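Local coordinates for protein phosphoacetylglucosamine mutase (Aspergillus lentulus, PDB 5O9X) that interconverts the 6-phosphate and 1-phosphate of N-acetylglucosamine, probably by way of a bisphosphorylated sugar intermediate, as other enzymes of the phosphohexomutase family do, at residues K160-T163 with T164-H168; R201-R204 with G205-V208; L225-L228 with I229-P233; S430-L433 with L434-I438. The protein carries 1 engineered substitution. All coordinates share one frame; numbering follows the deposited sequence.

Contact 1 (K160-T163 with T164-H168). Unlike the reference sequence in segment 160-163: Phe161 (reference Tyr).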
ATOM      1  N   LYS A 160      -6.007  12.230  14.798  1.00 18.06           N
ATOM      2  CA  LYS A 160      -4.619  12.788  14.991  1.00 19.71           C
ATOM      3  C   LYS A 160      -3.603  12.028  14.091  1.00 19.03           C
ATOM      4  O   LYS A 160      -3.920  11.827  12.905  1.00 17.65           O
ATOM      5  CB  LYS A 160      -4.176  12.853  16.479  1.00 21.91           C
ATOM      6  CG  LYS A 160      -5.211  13.610  17.413  1.00 24.52           C
ATOM      7  CD  LYS A 160      -5.324  15.008  16.851  1.00 32.24           C
ATOM      8  CE  LYS A 160      -6.102  16.007  17.681  1.00 37.51           C
ATOM      9  NZ  LYS A 160      -6.127  17.188  16.749  1.00 35.29           N
ATOM     10  N   PHE A 161      -2.447  11.613  14.653  1.00 15.84           N
ATOM     11  CA  PHE A 161      -1.424  10.940  13.885  1.00 15.88           C
ATOM     12  C   PHE A 161      -1.650   9.423  13.918  1.00 16.05           C
ATOM     13  O   PHE A 161      -1.668   8.791  15.025  1.00 17.27           O
ATOM     14  CB  PHE A 161      -0.027  11.246  14.496  1.00 16.84           C
ATOM     15  CG  PHE A 161       0.351  12.700  14.374  1.00 16.93           C
ATOM     16  CD1 PHE A 161       0.917  13.200  13.194  1.00 15.62           C
ATOM     17  CD2 PHE A 161       0.080  13.579  15.420  1.00 17.81           C
ATOM     18  CE1 PHE A 161       1.266  14.590  13.073  1.00 16.45           C
ATOM     19  CE2 PHE A 161       0.399  14.958  15.299  1.00 18.49           C
ATOM     20  CZ  PHE A 161       1.036  15.453  14.159  1.00 17.66           C
ATOM     21  N   MET A 162      -1.723   8.823  12.737  1.00 15.32           N
ATOM     22  CA  MET A 162      -1.827   7.368  12.629  1.00 16.06           C
ATOM     23  C   MET A 162      -1.155   6.945  11.334  1.00 15.84           C
ATOM     24  O   MET A 162      -0.964   7.752  10.409  1.00 15.64           O
ATOM     25  CB  MET A 162      -3.329   6.935  12.581  1.00 17.10           C
ATOM     26  CG  MET A 162      -4.108   7.225  13.894  1.00 22.17           C
ATOM     27  SD  MET A 162      -5.472   6.068  14.222  1.00 26.81           S
ATOM     28  CE  MET A 162      -6.306   6.273  12.762  1.00 17.83           C
ATOM     29  N   THR A 163      -0.833   5.654  11.242  1.00 15.12           N
ATOM     30  CA  THR A 163      -0.275   5.090   9.988  1.00 12.73           C
ATOM     31  C   THR A 163      -1.499   4.926   9.098  1.00 15.03           C
ATOM     32  O   THR A 163      -2.651   4.963   9.600  1.00 14.61           O
ATOM     33  CB  THR A 163       0.361   3.672  10.247  1.00 15.46           C
ATOM     34  OG1 THR A 163      -0.632   2.738  10.605  1.00 15.13           O
ATOM     35  CG2 THR A 163       1.419   3.701  11.374  1.00 13.75           C
ATOM     36  N   THR A 164      -1.280   4.857   7.785  1.00 14.96           N
ATOM     37  CA  THR A 164      -2.380   4.589   6.868  1.00 15.70           C
ATOM     38  C   THR A 164      -3.185   3.350   7.259  1.00 15.50           C
ATOM     39  O   THR A 164      -4.400   3.412   7.286  1.00 17.69           O
ATOM     40  CB  THR A 164      -1.831   4.594   5.436  1.00 16.75           C
ATOM     41  OG1 THR A 164      -1.453   5.956   5.134  1.00 16.88           O
ATOM     42  CG2 THR A 164      -2.902   4.146   4.389  1.00 19.42           C
ATOM     43  N   PRO A 165      -2.525   2.209   7.495  1.00 15.70           N
ATOM     44  CA  PRO A 165      -3.321   1.021   7.815  1.00 17.74           C
ATOM     45  C   PRO A 165      -4.096   1.160   9.138  1.00 17.89           C
ATOM     46  O   PRO A 165      -5.185   0.599   9.243  1.00 18.18           O
ATOM     47  CB  PRO A 165      -2.249  -0.081   8.012  1.00 17.93           C
ATOM     48  CG  PRO A 165      -1.069   0.379   7.245  1.00 18.89           C
ATOM     49  CD  PRO A 165      -1.103   1.887   7.221  1.00 15.56           C
ATOM     50  N   GLN A 166      -3.560   1.908  10.124  1.00 19.15           N
ATOM     51  CA  GLN A 166      -4.393   2.213  11.361  1.00 16.47           C
ATOM     52  C   GLN A 166      -5.706   2.890  11.012  1.00 18.76           C
ATOM     53  O   GLN A 166      -6.767   2.497  11.567  1.00 19.04           O
ATOM     54  CB  GLN A 166      -3.651   3.037  12.386  1.00 16.48           C
ATOM     55  CG  GLN A 166      -2.647   2.174  13.125  1.00 15.68           C
ATOM     56  CD  GLN A 166      -1.821   3.016  14.103  1.00 18.19           C
ATOM     57  OE1 GLN A 166      -1.564   4.247  13.887  1.00 15.69           O
ATOM     58  NE2 GLN A 166      -1.411   2.372  15.194  1.00 17.85           N
ATOM     59  N   LEU A 167      -5.650   3.902  10.136  1.00 18.63           N
ATOM     60  CA  LEU A 167      -6.880   4.577   9.719  1.00 17.96           C
ATOM     61  C   LEU A 167      -7.858   3.573   9.000  1.00 20.67           C
ATOM     62  O   LEU A 167      -9.047   3.528   9.322  1.00 17.74           O
ATOM     63  CB  LEU A 167      -6.541   5.895   8.905  1.00 17.54           C
ATOM     64  CG  LEU A 167      -7.926   6.435   8.601  1.00 21.74           C
ATOM     65  CD1 LEU A 167      -8.681   7.216   9.678  1.00 19.85           C
ATOM     66  CD2 LEU A 167      -8.114   6.898   7.194  1.00 24.84           C
ATOM     67  N   HIS A 168      -7.378   2.788   7.997  1.00 20.28           N
ATOM     68  CA  HIS A 168      -8.252   1.755   7.375  1.00 19.70           C
ATOM     69  C   HIS A 168      -8.881   0.776   8.407  1.00 21.11           C
ATOM     70  O   HIS A 168     -10.087   0.376   8.317  1.00 18.39           O
ATOM     71  CB  HIS A 168      -7.384   0.918   6.432  1.00 19.98           C
ATOM     72  CG  HIS A 168      -7.151   1.551   5.108  1.00 23.25           C
ATOM     73  ND1 HIS A 168      -6.304   2.620   4.931  1.00 25.65           N
ATOM     74  CD2 HIS A 168      -7.672   1.265   3.882  1.00 21.23           C
ATOM     75  CE1 HIS A 168      -6.252   2.915   3.639  1.00 23.69           C
ATOM     76  NE2 HIS A 168      -7.106   2.137   2.992  1.00 25.88           N
TER
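Two torsions bring Thr163 and Gln166 together: chi1 of 66° sets Thr163 OG1 between its own backbone N and carbonyl carbon, facing the start of the helix, while the Gln166 side chain, with CG anti to the carbonyl carbon and extended beyond it, runs back past the helix start. The result is a capping box at the N-terminus of helix 164-176, with Thr163 as the N-cap. Gln166 N donates to Thr163 OG1 at 3.1 Å, and in return Thr163 N donates to Gln166 OE1 at 3.1 Å, a fairly straight bond (164° at the hydrogen) whose donor is tilted out of the amide carbonyl plane. The hydroxyl oxygen also rests against the glutamine's aliphatic part, Thr163 OG1 lying 3.3 Å from Gln166 CG. The first helical turn also closes, Leu167 N bonding to Thr163 O.

Met162 lines the flank of the same turn. Its chain bends at chi3, which carries CE over the backbone of Leu167 to 3.5 Å from Leu167 CA, while Met162 CA lies 3.4 Å from Gln166 OE1. The amide of Gln166 is held from its other atom as well, NE2 being bonded to the hydroxyl of Tyr192.

This turn leads from the edge strand 155-161 of the first domain's sheet into its next helix. Thr164 OG1 is hydrogen-bonded to Asp286 OD2, and the Thr164 side chain is about 7 Å from the bound glucose 1,6-bisphosphate. One turn on, Thr164 O takes two donors from one residue: His168 N, and His168 ND1 at 3.1 Å, which approaches from above the carbonyl plane.

Contact 2 (R201-R204 with G205-V208)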
ATOM      1  N   ARG A 201      -0.997 -16.073  18.910  1.00 21.55           N
ATOM      2  CA  ARG A 201      -1.552 -17.332  18.446  1.00 23.47           C
ATOM      3  C   ARG A 201      -0.725 -17.920  17.289  1.00 23.42           C
ATOM      4  O   ARG A 201      -0.410 -19.098  17.294  1.00 22.88           O
ATOM      5  CB  ARG A 201      -2.988 -17.175  17.918  1.00 25.28           C
ATOM      6  CG  ARG A 201      -4.052 -17.138  19.040  1.00 31.21           C
ATOM      7  CD  ARG A 201      -5.342 -16.516  18.500  1.00 29.82           C
ATOM      8  NE  ARG A 201      -6.015 -17.430  17.558  1.00 31.57           N
ATOM      9  CZ  ARG A 201      -6.819 -17.018  16.567  1.00 39.49           C
ATOM     10  NH1 ARG A 201      -6.981 -15.700  16.340  1.00 36.47           N
ATOM     11  NH2 ARG A 201      -7.460 -17.905  15.775  1.00 32.95           N
ATOM     12  N   VAL A 202      -0.419 -17.112  16.275  1.00 21.30           N
ATOM     13  CA  VAL A 202       0.396 -17.628  15.167  1.00 21.60           C
ATOM     14  C   VAL A 202       1.744 -18.134  15.684  1.00 20.55           C
ATOM     15  O   VAL A 202       2.245 -19.086  15.112  1.00 25.33           O
ATOM     16  CB  VAL A 202       0.613 -16.674  13.961  1.00 23.58           C
ATOM     17  CG1 VAL A 202      -0.664 -16.042  13.438  1.00 28.84           C
ATOM     18  CG2 VAL A 202       1.606 -15.602  14.235  1.00 23.72           C
ATOM     19  N   MET A 203       2.311 -17.559  16.746  1.00 18.45           N
ATOM     20  CA  MET A 203       3.637 -17.929  17.178  1.00 18.92           C
ATOM     21  C   MET A 203       3.652 -19.186  18.085  1.00 24.46           C
ATOM     22  O   MET A 203       4.708 -19.562  18.551  1.00 21.63           O
ATOM     23  CB  MET A 203       4.397 -16.796  17.882  1.00 20.89           C
ATOM     24  CG  MET A 203       4.784 -15.622  16.903  1.00 19.55           C
ATOM     25  SD  MET A 203       5.985 -16.278  15.686  1.00 19.04           S
ATOM     26  CE  MET A 203       7.487 -16.542  16.650  1.00 17.04           C
ATOM     27  N   ARG A 204       2.492 -19.748  18.414  1.00 23.83           N
ATOM     28  CA  ARG A 204       2.451 -20.841  19.448  1.00 29.75           C
ATOM     29  C   ARG A 204       3.455 -21.944  19.023  1.00 28.11           C
ATOM     30  O   ARG A 204       3.402 -22.462  17.884  1.00 24.84           O
ATOM     31  CB  ARG A 204       1.043 -21.417  19.638  1.00 31.70           C
ATOM     32  CG  ARG A 204       1.012 -22.616  20.617  1.00 43.03           C
ATOM     33  CD  ARG A 204      -0.215 -23.532  20.428  1.00 50.65           C
ATOM     34  NE  ARG A 204      -1.454 -22.743  20.396  1.00 56.71           N
ATOM     35  CZ  ARG A 204      -2.101 -22.292  21.472  1.00 66.92           C
ATOM     36  NH1 ARG A 204      -1.651 -22.558  22.705  1.00 63.48           N
ATOM     37  NH2 ARG A 204      -3.201 -21.562  21.304  1.00 67.17           N
ATOM     38  N   GLY A 205       4.438 -22.160  19.894  1.00 28.59           N
ATOM     39  CA  GLY A 205       5.304 -23.308  19.755  1.00 31.41           C
ATOM     40  C   GLY A 205       6.588 -23.050  19.006  1.00 30.87           C
ATOM     41  O   GLY A 205       7.385 -23.970  18.877  1.00 23.23           O
ATOM     42  N   VAL A 206       6.819 -21.821  18.503  1.00 22.01           N
ATOM     43  CA  VAL A 206       8.098 -21.546  17.787  1.00 23.67           C
ATOM     44  C   VAL A 206       8.679 -20.248  18.326  1.00 24.45           C
ATOM     45  O   VAL A 206       8.004 -19.519  19.028  1.00 24.33           O
ATOM     46  CB  VAL A 206       7.841 -21.446  16.219  1.00 21.54           C
ATOM     47  CG1 VAL A 206       7.145 -22.719  15.678  1.00 21.62           C
ATOM     48  CG2 VAL A 206       6.943 -20.253  15.880  1.00 20.57           C
ATOM     49  N   LYS A 207       9.877 -19.912  17.919  1.00 26.07           N
ATOM     50  CA  LYS A 207      10.523 -18.673  18.335  1.00 25.79           C
ATOM     51  C   LYS A 207      11.270 -18.079  17.171  1.00 24.84           C
ATOM     52  O   LYS A 207      11.834 -18.810  16.345  1.00 21.92           O
ATOM     53  CB  LYS A 207      11.553 -18.965  19.449  1.00 31.58           C
ATOM     54  CG  LYS A 207      10.869 -19.251  20.807  1.00 34.15           C
ATOM     55  CD  LYS A 207      11.799 -18.931  21.970  1.00 43.88           C
ATOM     56  CE  LYS A 207      11.277 -19.579  23.237  1.00 46.42           C
ATOM     57  NZ  LYS A 207      11.226 -18.577  24.348  1.00 53.86           N
ATOM     58  N   VAL A 208      11.277 -16.742  17.118  1.00 20.93           N
ATOM     59  CA  VAL A 208      12.114 -15.983  16.220  1.00 21.02           C
ATOM     60  C   VAL A 208      13.568 -16.142  16.643  1.00 23.12           C
ATOM     61  O   VAL A 208      13.835 -16.196  17.821  1.00 22.50           O
ATOM     62  CB  VAL A 208      11.710 -14.474  16.330  1.00 20.67           C
ATOM     63  CG1 VAL A 208      12.712 -13.579  15.635  1.00 19.79           C
ATOM     64  CG2 VAL A 208      10.319 -14.305  15.716  1.00 19.70           C
TER
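Met203 reaches across to Val206 and Val208 with the end of a folded side chain. From CB, its CG lies beside the backbone N (chi1 -69°), and two further bends, at chi2 and chi3, curl the chain round to the loop that follows. SD then comes within 4.1 Å of Val206 CG2, and the terminal CE packs between two valines, 3.8 Å from Val206 CG2 and 3.7 Å from Val208 CG2. The methionine crosses Val206 at about a right angle and Val208 obliquely.

Next to this apolar group the backbone reverses in a type II beta turn from Met203 to Val206, just past the end of helix 188-202. Val206 N donates to Met203 O at 3.1 Å, nearly straight at the hydrogen (172°). Gly205 holds the third position with a positive phi of 95°; with this backbone a CB would collide with Arg204 O, the usual reason for glycine at this position of a type II turn.

The turn starts the link from helix 188-202 to strand 212-215 in the second domain. Helix 428-442 lies against its apolar side, where Met203 packs on Ala440 and Val206 on His441. Val206 CG2, between its own backbone N and carbonyl carbon, also comes to 3.6 Å from Met203 O.

Contact 3 (L225-L228 with I229-P233)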
ATOM      1  N   LEU A 225       5.213   1.749  15.905  1.00 16.10           N
ATOM      2  CA  LEU A 225       5.765   0.375  16.062  1.00 16.83           C
ATOM      3  C   LEU A 225       6.294   0.233  17.513  1.00 19.87           C
ATOM      4  O   LEU A 225       6.146  -0.829  18.114  1.00 18.50           O
ATOM      5  CB  LEU A 225       6.936   0.134  15.087  1.00 16.73           C
ATOM      6  CG  LEU A 225       7.725  -1.186  15.255  1.00 16.95           C
ATOM      7  CD1 LEU A 225       6.738  -2.323  15.057  1.00 16.34           C
ATOM      8  CD2 LEU A 225       8.731  -1.160  14.116  1.00 17.62           C
ATOM      9  N   ARG A 226       6.998   1.267  18.045  1.00 17.84           N
ATOM     10  CA  ARG A 226       7.470   1.246  19.452  1.00 19.27           C
ATOM     11  C   ARG A 226       6.296   1.003  20.396  1.00 20.29           C
ATOM     12  O   ARG A 226       6.452   0.278  21.362  1.00 19.39           O
ATOM     13  CB  ARG A 226       8.142   2.596  19.795  1.00 20.94           C
ATOM     14  CG  ARG A 226       8.553   2.791  21.296  1.00 25.24           C
ATOM     15  CD  ARG A 226       9.016   4.270  21.572  1.00 31.62           C
ATOM     16  NE  ARG A 226      10.068   4.291  20.697  1.00 32.41           N
ATOM     17  CZ  ARG A 226      10.317   5.038  19.640  1.00 25.78           C
ATOM     18  NH1 ARG A 226       9.766   6.208  19.305  1.00 28.29           N
ATOM     19  NH2 ARG A 226      11.326   4.548  18.986  1.00 21.58           N
ATOM     20  N   GLU A 227       5.149   1.642  20.135  1.00 18.03           N
ATOM     21  CA  GLU A 227       3.950   1.431  20.943  1.00 18.22           C
ATOM     22  C   GLU A 227       3.405  -0.018  20.852  1.00 20.84           C
ATOM     23  O   GLU A 227       3.088  -0.620  21.879  1.00 19.98           O
ATOM     24  CB  GLU A 227       2.840   2.433  20.558  1.00 21.50           C
ATOM     25  CG  GLU A 227       1.650   2.597  21.531  1.00 24.32           C
ATOM     26  CD  GLU A 227       1.989   2.976  22.983  1.00 24.49           C
ATOM     27  OE1 GLU A 227       3.108   3.510  23.274  1.00 26.41           O
ATOM     28  OE2 GLU A 227       1.126   2.696  23.875  1.00 27.28           O
ATOM     29  N   LEU A 228       3.290  -0.541  19.620  1.00 18.76           N
ATOM     30  CA  LEU A 228       2.867  -1.902  19.375  1.00 17.60           C
ATOM     31  C   LEU A 228       3.745  -2.872  20.184  1.00 18.24           C
ATOM     32  O   LEU A 228       3.216  -3.826  20.733  1.00 19.07           O
ATOM     33  CB  LEU A 228       2.951  -2.255  17.846  1.00 17.64           C
ATOM     34  CG  LEU A 228       2.803  -3.797  17.614  1.00 17.64           C
ATOM     35  CD1 LEU A 228       1.393  -4.258  17.994  1.00 16.47           C
ATOM     36  CD2 LEU A 228       3.086  -3.965  16.087  1.00 16.96           C
ATOM     37  N   ILE A 229       5.062  -2.611  20.288  1.00 18.39           N
ATOM     38  CA  ILE A 229       5.974  -3.569  20.945  1.00 18.19           C
ATOM     39  C   ILE A 229       5.606  -3.774  22.446  1.00 21.56           C
ATOM     40  O   ILE A 229       5.693  -4.889  22.968  1.00 20.33           O
ATOM     41  CB  ILE A 229       7.361  -3.066  20.784  1.00 17.76           C
ATOM     42  CG1 ILE A 229       7.747  -3.391  19.339  1.00 19.66           C
ATOM     43  CG2 ILE A 229       8.404  -3.757  21.726  1.00 19.90           C
ATOM     44  CD1 ILE A 229       9.031  -2.712  18.898  1.00 17.98           C
ATOM     45  N   LYS A 230       5.097  -2.733  23.083  1.00 20.03           N
ATOM     46  CA  LYS A 230       4.573  -2.891  24.476  1.00 20.04           C
ATOM     47  C   LYS A 230       3.458  -3.880  24.594  1.00 22.31           C
ATOM     48  O   LYS A 230       3.314  -4.483  25.649  1.00 22.36           O
ATOM     49  CB  LYS A 230       4.038  -1.584  24.960  1.00 23.88           C
ATOM     50  CG  LYS A 230       5.091  -0.483  24.981  1.00 22.34           C
ATOM     51  CD  LYS A 230       4.351   0.741  25.503  1.00 25.77           C
ATOM     52  CE  LYS A 230       5.218   1.988  25.406  1.00 29.99           C
ATOM     53  NZ  LYS A 230       4.307   3.136  25.777  1.00 31.42           N
ATOM     54  N   TYR A 231       2.623  -4.032  23.550  1.00 20.09           N
ATOM     55  CA  TYR A 231       1.555  -5.039  23.552  1.00 20.42           C
ATOM     56  C   TYR A 231       1.981  -6.451  23.199  1.00 21.92           C
ATOM     57  O   TYR A 231       1.236  -7.363  23.458  1.00 19.04           O
ATOM     58  CB  TYR A 231       0.417  -4.616  22.621  1.00 18.88           C
ATOM     59  CG  TYR A 231      -0.318  -3.361  23.101  1.00 19.97           C
ATOM     60  CD1 TYR A 231      -1.581  -3.450  23.723  1.00 22.82           C
ATOM     61  CD2 TYR A 231       0.241  -2.071  22.917  1.00 20.00           C
ATOM     62  CE1 TYR A 231      -2.251  -2.271  24.159  1.00 21.34           C
ATOM     63  CE2 TYR A 231      -0.448  -0.947  23.294  1.00 19.95           C
ATOM     64  CZ  TYR A 231      -1.677  -1.048  23.945  1.00 21.21           C
ATOM     65  OH  TYR A 231      -2.387   0.098  24.338  1.00 24.30           O
ATOM     66  N   LEU A 232       3.156  -6.634  22.557  1.00 21.81           N
ATOM     67  CA  LEU A 232       3.461  -7.950  21.933  1.00 22.13           C
ATOM     68  C   LEU A 232       3.766  -9.032  23.003  1.00 25.58           C
ATOM     69  O   LEU A 232       4.250  -8.677  24.063  1.00 24.10           O
ATOM     70  CB  LEU A 232       4.626  -7.851  20.928  1.00 19.68           C
ATOM     71  CG  LEU A 232       4.285  -7.037  19.653  1.00 18.72           C
ATOM     72  CD1 LEU A 232       5.554  -6.923  18.817  1.00 19.96           C
ATOM     73  CD2 LEU A 232       3.224  -7.756  18.812  1.00 19.46           C
ATOM     74  N   PRO A 233       3.514 -10.322  22.704  1.00 27.01           N
ATOM     75  CA  PRO A 233       3.759 -11.350  23.750  1.00 30.66           C
ATOM     76  C   PRO A 233       5.225 -11.487  24.034  1.00 36.07           C
ATOM     77  O   PRO A 233       6.065 -11.118  23.185  1.00 33.15           O
ATOM     78  CB  PRO A 233       3.154 -12.639  23.167  1.00 26.40           C
ATOM     79  CG  PRO A 233       3.084 -12.393  21.699  1.00 30.36           C
ATOM     80  CD  PRO A 233       2.905 -10.907  21.488  1.00 27.98           C
TER
HETATM   81  O   HOH W   1      -1.398   2.377  23.314  1.00 30.18           O
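Charge and water join Glu227 to the next turn. Lys230, extended beyond CG, places NZ 2.8 Å from Glu227 OE1 in a salt bridge that meets the syn side of the carboxylate, 23° out of its plane. Glu227 chi2 bends to 56°, turning the carboxylate forward along the helix, toward this lysine one turn on. The second oxygen, OE2, receives a hydrogen bond from a water 2.6 Å away, and the same water lies 2.7 Å from Tyr231 OH, bridging positions 227 and 231. The carboxylate and phenol ring planes are 69° apart.

Backbone bonds show the helix losing its regularity. Ile229 N donates to Leu225 O at 3.0 Å and only weakly to Arg226 O, whereas Tyr231 N turns to Leu228 O at 2.9 Å, a three-residue step approached from above the carbonyl plane. These residues lie in the last part of helix 221-231, where the bonding is weak; it is the helical member of a beta-alpha-beta unit whose strands are 212-215 and 240-243.

Apolar contacts follow the four-residue spacing. Ile229 CD1 meets Leu225 CG at 4.2 Å, on the side where these residues pack on Ile242 and Ile240 of strand 240-243. Leu228 CD1 lies 4.0 Å from Leu232 CD2, the two leucines crossing at a slant. Beside them the Tyr231 ring presents its edge to the main chain, with CD2 3.4 Å from Glu227 O, and also meets the ring of Tyr192 from helix 188-202.

Contact 4 (S430-L433 with L434-I438)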
ATOM      1  N   SER A 430       1.813  -5.349  10.114  1.00 16.97           N
ATOM      2  CA  SER A 430       1.217  -6.703  10.216  1.00 19.72           C
ATOM      3  C   SER A 430       1.966  -7.687   9.266  1.00 18.44           C
ATOM      4  O   SER A 430       2.262  -8.817   9.643  1.00 15.01           O
ATOM      5  CB  SER A 430      -0.296  -6.535   9.853  1.00 27.71           C
ATOM      6  OG  SER A 430      -0.844  -7.710   9.324  1.00 39.07           O
ATOM      7  N   ASP A 431       2.300  -7.226   8.050  1.00 16.81           N
ATOM      8  CA  ASP A 431       3.169  -7.988   7.112  1.00 17.86           C
ATOM      9  C   ASP A 431       4.546  -8.292   7.705  1.00 17.31           C
ATOM     10  O   ASP A 431       5.080  -9.400   7.537  1.00 17.89           O
ATOM     11  CB  ASP A 431       3.353  -7.287   5.792  1.00 18.98           C
ATOM     12  CG  ASP A 431       2.074  -7.176   4.979  1.00 20.36           C
ATOM     13  OD1 ASP A 431       1.080  -7.913   5.193  1.00 18.87           O
ATOM     14  OD2 ASP A 431       2.082  -6.297   4.059  1.00 20.24           O
ATOM     15  N   MET A 432       5.133  -7.341   8.396  1.00 16.26           N
ATOM     16  CA  MET A 432       6.379  -7.629   9.117  1.00 16.94           C
ATOM     17  C   MET A 432       6.182  -8.778  10.155  1.00 18.29           C
ATOM     18  O   MET A 432       6.992  -9.714  10.199  1.00 17.19           O
ATOM     19  CB  MET A 432       6.764  -6.389   9.836  1.00 18.93           C
ATOM     20  CG  MET A 432       8.151  -6.278  10.365  1.00 26.27           C
ATOM     21  SD  MET A 432       8.064  -5.525  12.028  1.00 52.70           S
ATOM     22  CE  MET A 432       7.785  -7.227  12.708  1.00 20.40           C
ATOM     23  N   LEU A 433       5.100  -8.729  10.975  1.00 16.07           N
ATOM     24  CA  LEU A 433       4.933  -9.831  11.951  1.00 17.08           C
ATOM     25  C   LEU A 433       4.691 -11.168  11.192  1.00 17.36           C
ATOM     26  O   LEU A 433       5.094 -12.249  11.636  1.00 15.03           O
ATOM     27  CB  LEU A 433       3.695  -9.542  12.865  1.00 17.69           C
ATOM     28  CG  LEU A 433       3.865  -8.297  13.805  1.00 19.03           C
ATOM     29  CD1 LEU A 433       2.529  -8.000  14.526  1.00 18.89           C
ATOM     30  CD2 LEU A 433       5.017  -8.518  14.814  1.00 17.83           C
ATOM     31  N   LEU A 434       3.934 -11.095  10.093  1.00 16.79           N
ATOM     32  CA  LEU A 434       3.747 -12.270   9.234  1.00 18.25           C
ATOM     33  C   LEU A 434       5.069 -12.896   8.789  1.00 17.94           C
ATOM     34  O   LEU A 434       5.297 -14.117   8.989  1.00 15.79           O
ATOM     35  CB  LEU A 434       2.911 -11.913   8.016  1.00 19.32           C
ATOM     36  CG  LEU A 434       2.742 -12.975   6.888  1.00 21.28           C
ATOM     37  CD1 LEU A 434       1.939 -14.146   7.373  1.00 20.85           C
ATOM     38  CD2 LEU A 434       2.127 -12.368   5.645  1.00 21.88           C
ATOM     39  N   VAL A 435       5.943 -12.087   8.249  1.00 15.78           N
ATOM     40  CA  VAL A 435       7.262 -12.577   7.808  1.00 16.13           C
ATOM     41  C   VAL A 435       8.064 -13.173   8.986  1.00 16.64           C
ATOM     42  O   VAL A 435       8.615 -14.301   8.898  1.00 14.32           O
ATOM     43  CB  VAL A 435       8.084 -11.443   7.180  1.00 16.20           C
ATOM     44  CG1 VAL A 435       9.525 -11.875   6.990  1.00 17.48           C
ATOM     45  CG2 VAL A 435       7.469 -11.057   5.813  1.00 16.00           C
ATOM     46  N   GLU A 436       8.036 -12.466  10.094  1.00 15.42           N
ATOM     47  CA  GLU A 436       8.712 -12.991  11.309  1.00 16.32           C
ATOM     48  C   GLU A 436       8.182 -14.380  11.742  1.00 15.66           C
ATOM     49  O   GLU A 436       8.998 -15.275  12.071  1.00 16.73           O
ATOM     50  CB  GLU A 436       8.633 -11.987  12.480  1.00 16.90           C
ATOM     51  CG  GLU A 436       9.531 -10.699  12.234  1.00 17.90           C
ATOM     52  CD  GLU A 436      11.006 -11.046  11.964  1.00 20.16           C
ATOM     53  OE1 GLU A 436      11.605 -11.851  12.739  1.00 20.83           O
ATOM     54  OE2 GLU A 436      11.580 -10.551  10.961  1.00 20.05           O
ATOM     55  N   ALA A 437       6.837 -14.521  11.767  1.00 16.11           N
ATOM     56  CA  ALA A 437       6.199 -15.769  12.101  1.00 16.48           C
ATOM     57  C   ALA A 437       6.575 -16.844  11.085  1.00 16.69           C
ATOM     58  O   ALA A 437       6.887 -17.990  11.473  1.00 16.43           O
ATOM     59  CB  ALA A 437       4.661 -15.595  12.137  1.00 15.77           C
ATOM     60  N   ILE A 438       6.557 -16.506   9.787  1.00 16.38           N
ATOM     61  CA  ILE A 438       6.898 -17.503   8.797  1.00 15.57           C
ATOM     62  C   ILE A 438       8.304 -18.029   8.930  1.00 15.81           C
ATOM     63  O   ILE A 438       8.546 -19.271   8.870  1.00 16.42           O
ATOM     64  CB  ILE A 438       6.619 -17.036   7.340  1.00 14.93           C
ATOM     65  CG1 ILE A 438       5.114 -16.778   7.148  1.00 16.61           C
ATOM     66  CG2 ILE A 438       7.085 -18.189   6.368  1.00 14.51           C
ATOM     67  CD1 ILE A 438       4.837 -15.996   5.829  1.00 17.99           C
TER
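Four successive backbone bonds tie residues 430-433 to 434-437 in regular alpha-helical steps: Leu434 N to Ser430 O, Val435 N to Asp431 O, Glu436 N to Met432 O and Ala437 N to Leu433 O. Each measures 2.9 Å, and the angles at hydrogen stay between 164° and 169°, so this part of helix 428-442 is evenly wound.

Across these turns the side chains meet in one place, where Met432 crosses Glu436 at a slant. Met432 CG is anti to the backbone N (chi1 -165°), and bends at chi2 and chi3 bring CE round to 3.9 Å from Glu436 CG. Glu436 CG also rests 3.4 Å from Met432 O, beside the bond that Glu436 N makes to that oxygen. The other contacts set side-chain carbons over carbonyl oxygens one turn back: Val435 CG2 is 3.4 Å from Asp431 O, and Ala437 CB 3.4 Å from Leu433 O.

The buried Glu436 carboxylate is held at both oxygens, OE1 by a salt bridge to Arg279 and OE2 by a hydrogen bond with Tyr292 OH. The nearby positive charge would probably steady its ionised form. Met432 packs on Leu212 of strand 212-215 and on Ile290 and Tyr292 of strand 290-295, while Val435 meets Ile309 and Leu312 of helix 306-324. The arrangement is that of a buried helix in a layered alpha/beta fold, packed against the second domain's sheet on one flank and a neighbouring helix on another.

Overall arrangement
Contacts 2 and 4 touch directly, their centres 11 Å apart: Met203 SD packs 3.6 Å from Ala437 CA, and Val208 CG1 lies 3.5 Å from Glu436 OE1. Residues far apart in sequence thus join the turn after helix 188-202 to helix 428-442. Contact 3 lies nearby without touching either, its nearest atoms about 4 Å from contact 4 and about 6 Å from contact 2. Contact 1 is about 6 Å from contact 3 at the nearest atoms, and Tyr192 bridges them, bonding to Gln166 and meeting Tyr231. From the glucose 1,6-bisphosphate, the side chain of Thr164 in contact 1 is about 7 Å away and that of Asp431 in contact 4 about 11 Å.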